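Local coordinates for UL37 (Suid herpesvirus 1, PDB 5J2Z), which serves as an alpha-herpesvirus tegument protein that guides retrograde axonal transport to promote neuroinvasion, and is represented here by its all-helical N-terminal half, at residues L75-L80 and M174-D179; M123-S128 and Q165-T170; T159-V164 and R434-H439. The protein carries 5 engineered substitutions. All coordinates share one frame; numbering follows the deposited sequence.

Contact 1: residues L75-L80 and M174-D179; sequences LALWRL and MDFVQD. With CA (calcium ion), chain G.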
loop_
_atom_site.group_PDB
_atom_site.type_symbol
_atom_site.label_atom_id
_atom_site.label_comp_id
_atom_site.label_asym_id
_atom_site.label_seq_id
_atom_site.Cartn_x
_atom_site.Cartn_y
_atom_site.Cartn_z
ATOM N N LEU A 75 7.322 14.337 -21.222
ATOM C CA LEU A 75 7.918 15.303 -20.310
ATOM C C LEU A 75 6.850 15.976 -19.459
ATOM O O LEU A 75 7.078 16.267 -18.279
ATOM C CB LEU A 75 8.729 16.341 -21.094
ATOM C CG LEU A 75 9.961 15.798 -21.825
ATOM C CD1 LEU A 75 10.779 16.903 -22.478
ATOM C CD2 LEU A 75 10.831 14.987 -20.889
ATOM N N ALA A 76 5.673 16.222 -20.036
ATOM C CA ALA A 76 4.612 16.892 -19.299
ATOM C C ALA A 76 3.877 15.929 -18.365
ATOM O O ALA A 76 3.377 16.338 -17.307
ATOM C CB ALA A 76 3.640 17.550 -20.279
ATOM N N LEU A 77 3.794 14.656 -18.738
ATOM C CA LEU A 77 3.172 13.674 -17.861
ATOM C C LEU A 77 4.062 13.356 -16.674
ATOM O O LEU A 77 3.559 13.023 -15.593
ATOM C CB LEU A 77 2.870 12.402 -18.649
ATOM C CG LEU A 77 1.638 12.505 -19.539
ATOM C CD1 LEU A 77 1.511 11.288 -20.449
ATOM C CD2 LEU A 77 0.426 12.663 -18.641
ATOM N N TRP A 78 5.379 13.469 -16.864
ATOM C CA TRP A 78 6.337 12.977 -15.890
ATOM C C TRP A 78 6.124 13.616 -14.524
ATOM O O TRP A 78 6.302 12.962 -13.490
ATOM C CB TRP A 78 7.750 13.252 -16.392
ATOM C CG TRP A 78 8.761 12.229 -15.983
ATOM C CD1 TRP A 78 9.087 11.849 -14.706
ATOM C CD2 TRP A 78 9.597 11.461 -16.857
ATOM N NE1 TRP A 78 10.069 10.887 -14.736
ATOM C CE2 TRP A 78 10.406 10.633 -16.042
ATOM C CE3 TRP A 78 9.741 11.390 -18.252
ATOM C CZ2 TRP A 78 11.343 9.744 -16.577
ATOM C CZ3 TRP A 78 10.672 10.512 -18.783
ATOM C CH2 TRP A 78 11.465 9.699 -17.944
ATOM N N ARG A 79 5.761 14.897 -14.501
ATOM C CA ARG A 79 5.614 15.660 -13.267
ATOM C C ARG A 79 4.157 16.004 -12.978
ATOM O O ARG A 79 3.873 16.955 -12.242
ATOM C CB ARG A 79 6.454 16.933 -13.332
ATOM C CG ARG A 79 7.855 16.797 -12.777
ATOM C CD ARG A 79 8.695 17.967 -13.246
ATOM N NE ARG A 79 8.750 18.006 -14.704
ATOM C CZ ARG A 79 9.407 18.928 -15.400
ATOM N NH1 ARG A 79 10.053 19.892 -14.761
ATOM N NH2 ARG A 79 9.419 18.888 -16.730
ATOM N N LEU A 80 3.231 15.252 -13.549
ATOM C CA LEU A 80 1.821 15.534 -13.370
ATOM C C LEU A 80 1.366 15.049 -11.997
ATOM O O LEU A 80 1.638 13.907 -11.617
ATOM C CB LEU A 80 1.022 14.846 -14.475
ATOM C CG LEU A 80 -0.474 15.116 -14.465
ATOM C CD1 LEU A 80 -0.805 16.080 -15.589
ATOM C CD2 LEU A 80 -1.256 13.817 -14.588
ATOM N N MET A 174 6.962 8.384 -13.265
ATOM C CA MET A 174 6.074 9.538 -13.303
ATOM C C MET A 174 5.285 9.641 -11.997
ATOM O O MET A 174 4.878 8.632 -11.409
ATOM C CB MET A 174 5.145 9.445 -14.514
ATOM C CG MET A 174 5.939 9.364 -15.825
ATOM S SD MET A 174 4.998 9.405 -17.362
ATOM C CE MET A 174 6.334 9.295 -18.543
ATOM N N ASP A 175 5.093 10.879 -11.531
ATOM C CA ASP A 175 4.467 11.098 -10.230
ATOM C C ASP A 175 3.050 10.523 -10.176
ATOM O O ASP A 175 2.686 9.855 -9.201
ATOM C CB ASP A 175 4.459 12.592 -9.892
ATOM C CG ASP A 175 5.871 13.212 -9.845
ATOM O OD1 ASP A 175 6.867 12.464 -9.798
ATOM O OD2 ASP A 175 5.986 14.467 -9.850
ATOM N N PHE A 176 2.232 10.759 -11.215
ATOM C CA PHE A 176 0.851 10.286 -11.150
ATOM C C PHE A 176 0.786 8.763 -11.122
ATOM O O PHE A 176 -0.182 8.201 -10.604
ATOM C CB PHE A 176 0.010 10.859 -12.309
ATOM C CG PHE A 176 0.254 10.197 -13.647
ATOM C CD1 PHE A 176 1.282 10.632 -14.476
ATOM C CD2 PHE A 176 -0.551 9.154 -14.079
ATOM C CE1 PHE A 176 1.528 10.025 -15.700
ATOM C CE2 PHE A 176 -0.313 8.538 -15.303
ATOM C CZ PHE A 176 0.732 8.977 -16.120
ATOM N N VAL A 177 1.800 8.077 -11.656
ATOM C CA VAL A 177 1.824 6.618 -11.574
ATOM C C VAL A 177 2.142 6.175 -10.154
ATOM O O VAL A 177 1.479 5.296 -9.589
ATOM C CB VAL A 177 2.837 6.033 -12.574
ATOM C CG1 VAL A 177 3.020 4.566 -12.303
ATOM C CG2 VAL A 177 2.343 6.226 -13.964
ATOM N N GLN A 178 3.173 6.776 -9.563
ATOM C CA GLN A 178 3.572 6.419 -8.210
ATOM C C GLN A 178 2.464 6.733 -7.205
ATOM O O GLN A 178 2.219 5.961 -6.264
ATOM C CB GLN A 178 4.875 7.145 -7.872
ATOM C CG GLN A 178 6.076 6.560 -8.619
ATOM C CD GLN A 178 6.348 5.121 -8.205
ATOM O OE1 GLN A 178 6.384 4.796 -7.018
ATOM N NE2 GLN A 178 6.524 4.251 -9.181
ATOM N N ASP A 179 1.768 7.851 -7.399
ATOM C CA ASP A 179 0.662 8.175 -6.508
ATOM C C ASP A 179 -0.484 7.182 -6.663
ATOM O O ASP A 179 -1.205 6.920 -5.698
ATOM C CB ASP A 179 0.194 9.608 -6.781
ATOM C CG ASP A 179 -0.542 10.224 -5.604
ATOM O OD1 ASP A 179 -0.206 9.928 -4.433
ATOM O OD2 ASP A 179 -1.453 11.038 -5.860
HETATM CA CA CA G . -2.571 13.047 -5.638
#
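Met174 meets Trp78 where the C-terminal end of helix 63-78 abuts the N-terminus of helix 175-188. The side chains cross at about a right angle: Met174 CG makes a CH-pi contact over the five-membered ring of Trp78, 4.2 Å from its centroid, SD stands oblique to the same ring as the Met-aromatic part, and the extended chain carries CE to 4.0 Å from Trp78 CE3. Other apolar contacts join Leu77 CB to Met174 SD (3.9 Å) and Leu80 CD2 to Phe176 CB (3.9 Å). With CG set between the backbone N and the carbonyl carbon (chi1 76°), the Phe176 ring is turned back toward helix 63-78, its edge at Leu77 O, 3.5 Å from Phe176 CD1.

The polar part is one backbone hydrogen bond, Asp175 N to Trp78 O (3.1 Å, 165° at the hydrogen), just after the N-cap residue Met174. Asp175 OD2 rests 3.6 Å from Arg79 CA, but its carboxylate forms salt bridges with Arg36 and Arg476. Trp78 NE1 bonds to Asp173.

One turn onward, Asp179 OD2 binds a calcium ion that His82 also ligates through its backbone oxygen. Helices 89-98 and 120-137 both pack on Leu77 and Phe176, while helix 464-479 covers Trp78.

Contact 2: residues M123-S128 and Q165-T170; sequences MFRLVS and QPRFAT. With NA (sodium ion), chain M.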
loop_
_atom_site.group_PDB
_atom_site.type_symbol
_atom_site.label_atom_id
_atom_site.label_comp_id
_atom_site.label_asym_id
_atom_site.label_seq_id
_atom_site.Cartn_x
_atom_site.Cartn_y
_atom_site.Cartn_z
ATOM N N MET A 123 2.634 7.745 -25.491
ATOM C CA MET A 123 1.999 8.109 -24.229
ATOM C C MET A 123 0.505 7.838 -24.262
ATOM O O MET A 123 -0.058 7.333 -23.281
ATOM C CB MET A 123 2.261 9.575 -23.895
ATOM C CG MET A 123 3.703 9.880 -23.536
ATOM S SD MET A 123 4.284 8.921 -22.137
ATOM C CE MET A 123 4.817 7.386 -22.891
ATOM N N PHE A 124 -0.161 8.181 -25.366
ATOM C CA PHE A 124 -1.588 7.896 -25.468
ATOM C C PHE A 124 -1.861 6.398 -25.368
ATOM O O PHE A 124 -2.759 5.967 -24.639
ATOM C CB PHE A 124 -2.156 8.456 -26.775
ATOM C CG PHE A 124 -3.594 8.077 -27.019
ATOM C CD1 PHE A 124 -4.624 8.906 -26.609
ATOM C CD2 PHE A 124 -3.915 6.880 -27.649
ATOM C CE1 PHE A 124 -5.944 8.553 -26.826
ATOM C CE2 PHE A 124 -5.236 6.514 -27.868
ATOM C CZ PHE A 124 -6.248 7.350 -27.458
ATOM N N ARG A 125 -1.116 5.587 -26.123
ATOM C CA ARG A 125 -1.315 4.142 -26.067
ATOM C C ARG A 125 -1.041 3.593 -24.659
ATOM O O ARG A 125 -1.861 2.855 -24.097
ATOM C CB ARG A 125 -0.426 3.467 -27.113
ATOM C CG ARG A 125 -0.723 1.996 -27.369
ATOM C CD ARG A 125 0.155 1.428 -28.503
ATOM N NE ARG A 125 1.582 1.365 -28.152
ATOM C CZ ARG A 125 2.559 2.012 -28.790
ATOM N NH1 ARG A 125 2.285 2.781 -29.842
ATOM N NH2 ARG A 125 3.818 1.880 -28.377
ATOM N N LEU A 126 0.100 3.960 -24.061
ATOM C CA LEU A 126 0.503 3.343 -22.800
ATOM C C LEU A 126 -0.287 3.881 -21.607
ATOM O O LEU A 126 -0.711 3.093 -20.751
ATOM C CB LEU A 126 2.010 3.509 -22.574
ATOM C CG LEU A 126 2.929 2.776 -23.572
ATOM C CD1 LEU A 126 4.384 2.964 -23.227
ATOM C CD2 LEU A 126 2.603 1.311 -23.671
ATOM N N VAL A 127 -0.513 5.202 -21.521
ATOM C CA VAL A 127 -1.272 5.701 -20.377
ATOM C C VAL A 127 -2.717 5.223 -20.440
ATOM O O VAL A 127 -3.373 5.093 -19.396
ATOM C CB VAL A 127 -1.226 7.240 -20.230
ATOM C CG1 VAL A 127 -2.071 7.656 -19.020
ATOM C CG2 VAL A 127 0.197 7.738 -20.013
ATOM N N SER A 128 -3.218 4.935 -21.642
ATOM C CA SER A 128 -4.548 4.349 -21.803
ATOM C C SER A 128 -4.601 2.922 -21.270
ATOM O O SER A 128 -5.540 2.547 -20.556
ATOM C CB SER A 128 -4.952 4.369 -23.283
ATOM O OG SER A 128 -5.318 5.674 -23.677
ATOM N N GLN A 165 4.071 -3.683 -14.583
ATOM C CA GLN A 165 4.567 -4.644 -15.573
ATOM C C GLN A 165 5.487 -3.954 -16.593
ATOM O O GLN A 165 5.442 -2.729 -16.763
ATOM C CB GLN A 165 3.401 -5.326 -16.293
ATOM C CG GLN A 165 2.567 -4.409 -17.253
ATOM C CD GLN A 165 1.416 -5.171 -17.911
ATOM O OE1 GLN A 165 1.629 -5.932 -18.859
ATOM N NE2 GLN A 165 0.199 -4.990 -17.393
ATOM N N PRO A 166 6.340 -4.733 -17.274
ATOM C CA PRO A 166 7.332 -4.134 -18.194
ATOM C C PRO A 166 6.746 -3.217 -19.261
ATOM O O PRO A 166 7.383 -2.217 -19.621
ATOM C CB PRO A 166 8.009 -5.364 -18.825
ATOM C CG PRO A 166 7.820 -6.452 -17.808
ATOM C CD PRO A 166 6.491 -6.188 -17.164
ATOM N N ARG A 167 5.558 -3.535 -19.787
ATOM C CA ARG A 167 4.897 -2.646 -20.743
ATOM C C ARG A 167 4.871 -1.193 -20.265
ATOM O O ARG A 167 4.969 -0.265 -21.084
ATOM C CB ARG A 167 3.471 -3.143 -20.995
ATOM C CG ARG A 167 2.620 -2.241 -21.868
ATOM C CD ARG A 167 3.086 -2.303 -23.296
ATOM N NE ARG A 167 2.129 -1.684 -24.201
ATOM C CZ ARG A 167 2.328 -1.535 -25.509
ATOM N NH1 ARG A 167 3.451 -1.966 -26.066
ATOM N NH2 ARG A 167 1.402 -0.956 -26.260
ATOM N N PHE A 168 4.735 -0.972 -18.951
ATOM C CA PHE A 168 4.659 0.364 -18.370
ATOM C C PHE A 168 5.980 0.813 -17.725
ATOM O O PHE A 168 5.987 1.755 -16.935
ATOM C CB PHE A 168 3.526 0.417 -17.347
ATOM C CG PHE A 168 2.213 -0.095 -17.866
ATOM C CD1 PHE A 168 1.702 0.361 -19.059
ATOM C CD2 PHE A 168 1.478 -1.035 -17.142
ATOM C CE1 PHE A 168 0.486 -0.113 -19.535
ATOM C CE2 PHE A 168 0.258 -1.518 -17.614
ATOM C CZ PHE A 168 -0.238 -1.054 -18.806
ATOM N N ALA A 169 7.099 0.170 -18.058
ATOM C CA ALA A 169 8.386 0.559 -17.483
ATOM C C ALA A 169 8.661 2.054 -17.618
ATOM O O ALA A 169 9.166 2.682 -16.682
ATOM C CB ALA A 169 9.526 -0.230 -18.135
ATOM N N THR A 170 8.389 2.635 -18.784
ATOM C CA THR A 170 8.716 4.041 -19.003
ATOM C C THR A 170 7.740 5.001 -18.335
ATOM O O THR A 170 7.972 6.209 -18.384
ATOM C CB THR A 170 8.749 4.357 -20.493
ATOM O OG1 THR A 170 7.425 4.217 -21.018
ATOM C CG2 THR A 170 9.712 3.423 -21.225
HETATM NA NA NA M . -0.258 -7.311 -20.023
#
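Leu126 of helix 120-137 provides the packed centre of this contact, and both its methyl branches touch Arg167. CD2 comes over one face of the Arg167 guanidinium, 3.1 Å from Arg167 NE, an unusually close approach whose exact length is doubtful. CD1 lies 3.9 Å from Arg167 O and also reaches Thr170 OG1 at 4.0 Å, the Leu126 and Thr170 side chains crossing at about a right angle. Next to this, the Phe168 ring brings CE1 to 3.6 Å from Leu126 O, and Trp130 meets the same ring edge-to-face. No hydrogen bond spans the two segments.

The outer side is looser and more polar. Arg125 and Arg167 are exposed, and Arg167 NH2 is modelled at the edge of the Arg125 guanidinium, 3.0 Å from Arg125 NE, a placement that is uncertain. Two donors face each other there without a bond. Arg167 turns at its second torsion (chi2 72°), which brings its guanidinium across Leu126, where NE forms a salt bridge with Glu129, a nearby negative charge that would be expected to ease the approach. At the start of 165-170, away from the touching side chains, Gln165 OE1 binds a sodium ion at 2.6 Å.

Here a short 3-10 turn beginning at Pro166 docks a connecting loop against a long helix in an all-helical fold.

Contact 3: residues T159-V164 and R434-H439; sequences TARALV and RPPTEH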
loop_
_atom_site.group_PDB
_atom_site.type_symbol
_atom_site.label_atom_id
_atom_site.label_comp_id
_atom_site.label_asym_id
_atom_site.label_seq_id
_atom_site.Cartn_x
_atom_site.Cartn_y
_atom_site.Cartn_z
ATOM N N THR A 159 -0.675 -6.866 -5.325
ATOM C CA THR A 159 -1.323 -5.564 -5.247
ATOM C C THR A 159 -0.670 -4.595 -6.226
ATOM O O THR A 159 0.493 -4.211 -6.052
ATOM C CB THR A 159 -1.285 -5.023 -3.812
ATOM O OG1 THR A 159 -2.233 -5.739 -3.006
ATOM C CG2 THR A 159 -1.604 -3.507 -3.777
ATOM N N ALA A 160 -1.410 -4.222 -7.277
ATOM C CA ALA A 160 -1.001 -3.198 -8.222
ATOM C C ALA A 160 0.087 -3.685 -9.162
ATOM O O ALA A 160 0.760 -2.882 -9.808
ATOM C CB ALA A 160 -0.542 -1.923 -7.502
ATOM N N ARG A 161 0.262 -4.999 -9.268
ATOM C CA ARG A 161 1.375 -5.519 -10.050
ATOM C C ARG A 161 1.175 -5.307 -11.546
ATOM O O ARG A 161 2.148 -5.079 -12.274
ATOM C CB ARG A 161 1.588 -6.989 -9.731
ATOM C CG ARG A 161 2.530 -7.182 -8.579
ATOM C CD ARG A 161 3.912 -6.718 -8.975
ATOM N NE ARG A 161 4.691 -6.319 -7.812
ATOM C CZ ARG A 161 5.978 -5.988 -7.855
ATOM N NH1 ARG A 161 6.643 -6.016 -9.010
ATOM N NH2 ARG A 161 6.605 -5.642 -6.738
ATOM N N ALA A 162 -0.066 -5.380 -12.034
ATOM C CA ALA A 162 -0.284 -5.080 -13.447
ATOM C C ALA A 162 0.045 -3.628 -13.773
ATOM O O ALA A 162 0.208 -3.292 -14.951
ATOM C CB ALA A 162 -1.724 -5.402 -13.860
ATOM N N LEU A 163 0.178 -2.768 -12.760
ATOM C CA LEU A 163 0.498 -1.367 -13.005
ATOM C C LEU A 163 1.994 -1.103 -13.123
ATOM O O LEU A 163 2.384 0.014 -13.482
ATOM C CB LEU A 163 -0.110 -0.500 -11.906
ATOM C CG LEU A 163 -1.621 -0.703 -11.763
ATOM C CD1 LEU A 163 -2.135 0.144 -10.661
ATOM C CD2 LEU A 163 -2.359 -0.379 -13.064
ATOM N N VAL A 164 2.837 -2.100 -12.875
ATOM C CA VAL A 164 4.278 -1.902 -12.924
ATOM C C VAL A 164 4.899 -3.004 -13.772
ATOM O O VAL A 164 6.113 -3.227 -13.717
ATOM C CB VAL A 164 4.895 -1.851 -11.505
ATOM C CG1 VAL A 164 4.284 -0.728 -10.704
ATOM C CG2 VAL A 164 4.699 -3.158 -10.762
ATOM N N ARG A 434 9.536 -4.453 -2.669
ATOM C CA ARG A 434 10.047 -5.129 -3.861
ATOM C C ARG A 434 9.682 -4.353 -5.119
ATOM O O ARG A 434 9.056 -4.895 -6.028
ATOM C CB ARG A 434 9.530 -6.567 -3.908
ATOM C CG ARG A 434 10.283 -7.456 -2.917
ATOM C CD ARG A 434 9.528 -8.689 -2.455
ATOM N NE ARG A 434 10.168 -9.231 -1.250
ATOM C CZ ARG A 434 9.656 -10.185 -0.472
ATOM N NH1 ARG A 434 8.484 -10.733 -0.765
ATOM N NH2 ARG A 434 10.318 -10.590 0.604
ATOM N N PRO A 435 10.073 -3.080 -5.211
ATOM C CA PRO A 435 9.726 -2.269 -6.399
ATOM C C PRO A 435 10.579 -2.650 -7.590
ATOM O O PRO A 435 11.792 -2.856 -7.444
ATOM C CB PRO A 435 10.050 -0.839 -5.956
ATOM C CG PRO A 435 11.211 -1.019 -5.068
ATOM C CD PRO A 435 10.905 -2.305 -4.269
ATOM N N PRO A 436 10.003 -2.714 -8.780
ATOM C CA PRO A 436 10.822 -2.969 -9.975
ATOM C C PRO A 436 11.669 -1.758 -10.332
ATOM O O PRO A 436 11.374 -1.056 -11.308
ATOM C CB PRO A 436 9.780 -3.280 -11.056
ATOM C CG PRO A 436 8.569 -2.525 -10.627
ATOM C CD PRO A 436 8.579 -2.513 -9.106
ATOM N N THR A 437 12.726 -1.510 -9.551
ATOM C CA THR A 437 13.538 -0.312 -9.739
ATOM C C THR A 437 14.262 -0.289 -11.083
ATOM O O THR A 437 14.638 0.794 -11.549
ATOM C CB THR A 437 14.560 -0.168 -8.611
ATOM O OG1 THR A 437 15.334 -1.374 -8.492
ATOM C CG2 THR A 437 13.860 0.145 -7.300
ATOM N N GLU A 438 14.458 -1.446 -11.723
ATOM C CA GLU A 438 14.989 -1.439 -13.083
ATOM C C GLU A 438 14.189 -0.524 -14.005
ATOM O O GLU A 438 14.725 -0.039 -15.009
ATOM C CB GLU A 438 15.014 -2.857 -13.657
ATOM C CG GLU A 438 13.641 -3.521 -13.778
ATOM C CD GLU A 438 13.268 -4.353 -12.554
ATOM O OE1 GLU A 438 13.736 -4.039 -11.435
ATOM O OE2 GLU A 438 12.500 -5.325 -12.721
ATOM N N HIS A 439 12.905 -0.286 -13.695
ATOM C CA HIS A 439 12.095 0.549 -14.581
ATOM C C HIS A 439 12.623 1.975 -14.639
ATOM O O HIS A 439 12.591 2.598 -15.708
ATOM C CB HIS A 439 10.626 0.554 -14.151
ATOM C CG HIS A 439 9.912 -0.736 -14.410
ATOM N ND1 HIS A 439 10.488 -1.786 -15.098
ATOM C CD2 HIS A 439 8.670 -1.150 -14.060
ATOM C CE1 HIS A 439 9.628 -2.785 -15.167
ATOM N NE2 HIS A 439 8.519 -2.427 -14.540
#
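An inverse gamma turn centred on Pro436 leads into helix 438-457, and this contact sets that turn and the helix start against the loop 159-164, which contains a short 3-10 segment. Two hydrogen bonds to backbone carbonyls flank an apolar touch between them.

At one end, Arg161 reaches across to the chain just before the prolines. NH2 donates to Arg434 O over 2.7 Å. The oxygen lies in the guanidinium plane, yet the nitrogen stands above the carbonyl plane of Arg434, 37° out of it. A bend at the second torsion of Arg161 (chi2 -67°) swings the otherwise extended end toward this acceptor. Beyond CB, which lies 4.2 Å from Arg161 NH2, the Arg434 chain runs off from the segment 159-164. Pro436 CD sits 4.0 Å from Arg161 NH1, an oblique approach to the guanidinium.

In the middle, Val164 and Pro436 cross at about a right angle. Val164 CB meets Pro436 CG at 3.8 Å, and Val164 CG2 lies 3.9 Å from the same carbon. Leu181 of helix 175-188 and Tyr172 also touch Val164, so the valine joins the proline turn to that helix.

The other end is held by His439, in the first turn of helix 438-457. Pro436 CB packs over one face of its imidazole, and Tyr172 meets the ring edge-to-face. Its edge carries the second bond: NE2, bearing the proton, donates to Val164 O at 2.7 Å, the oxygen only 3° out of the ring plane.

Contacts 1 and 2 share one helical neighbourhood, with centres about 12 Å apart, and touch where Leu77 CD1 packs on Val127 CG2 at 3.8 Å. The centre of contact 3 is about 12 Å from that of contact 2 and about 15 Å from that of contact 1; Ala169 CB reaches His439 ND1 at 3.5 Å, whereas contacts 1 and 3 do not touch. Along the chain come 75-80, 123-128, 159-164, 165-170, 174-179 and, far later, 434-439. Contact 2 thus falls wholly between the two segments of contact 1, while contact 3 alternates with both. The connection from 159 to 179, running into helix 175-188, enters all three, tying helices 63-78 and 120-137 to helix 438-457, far along the sequence.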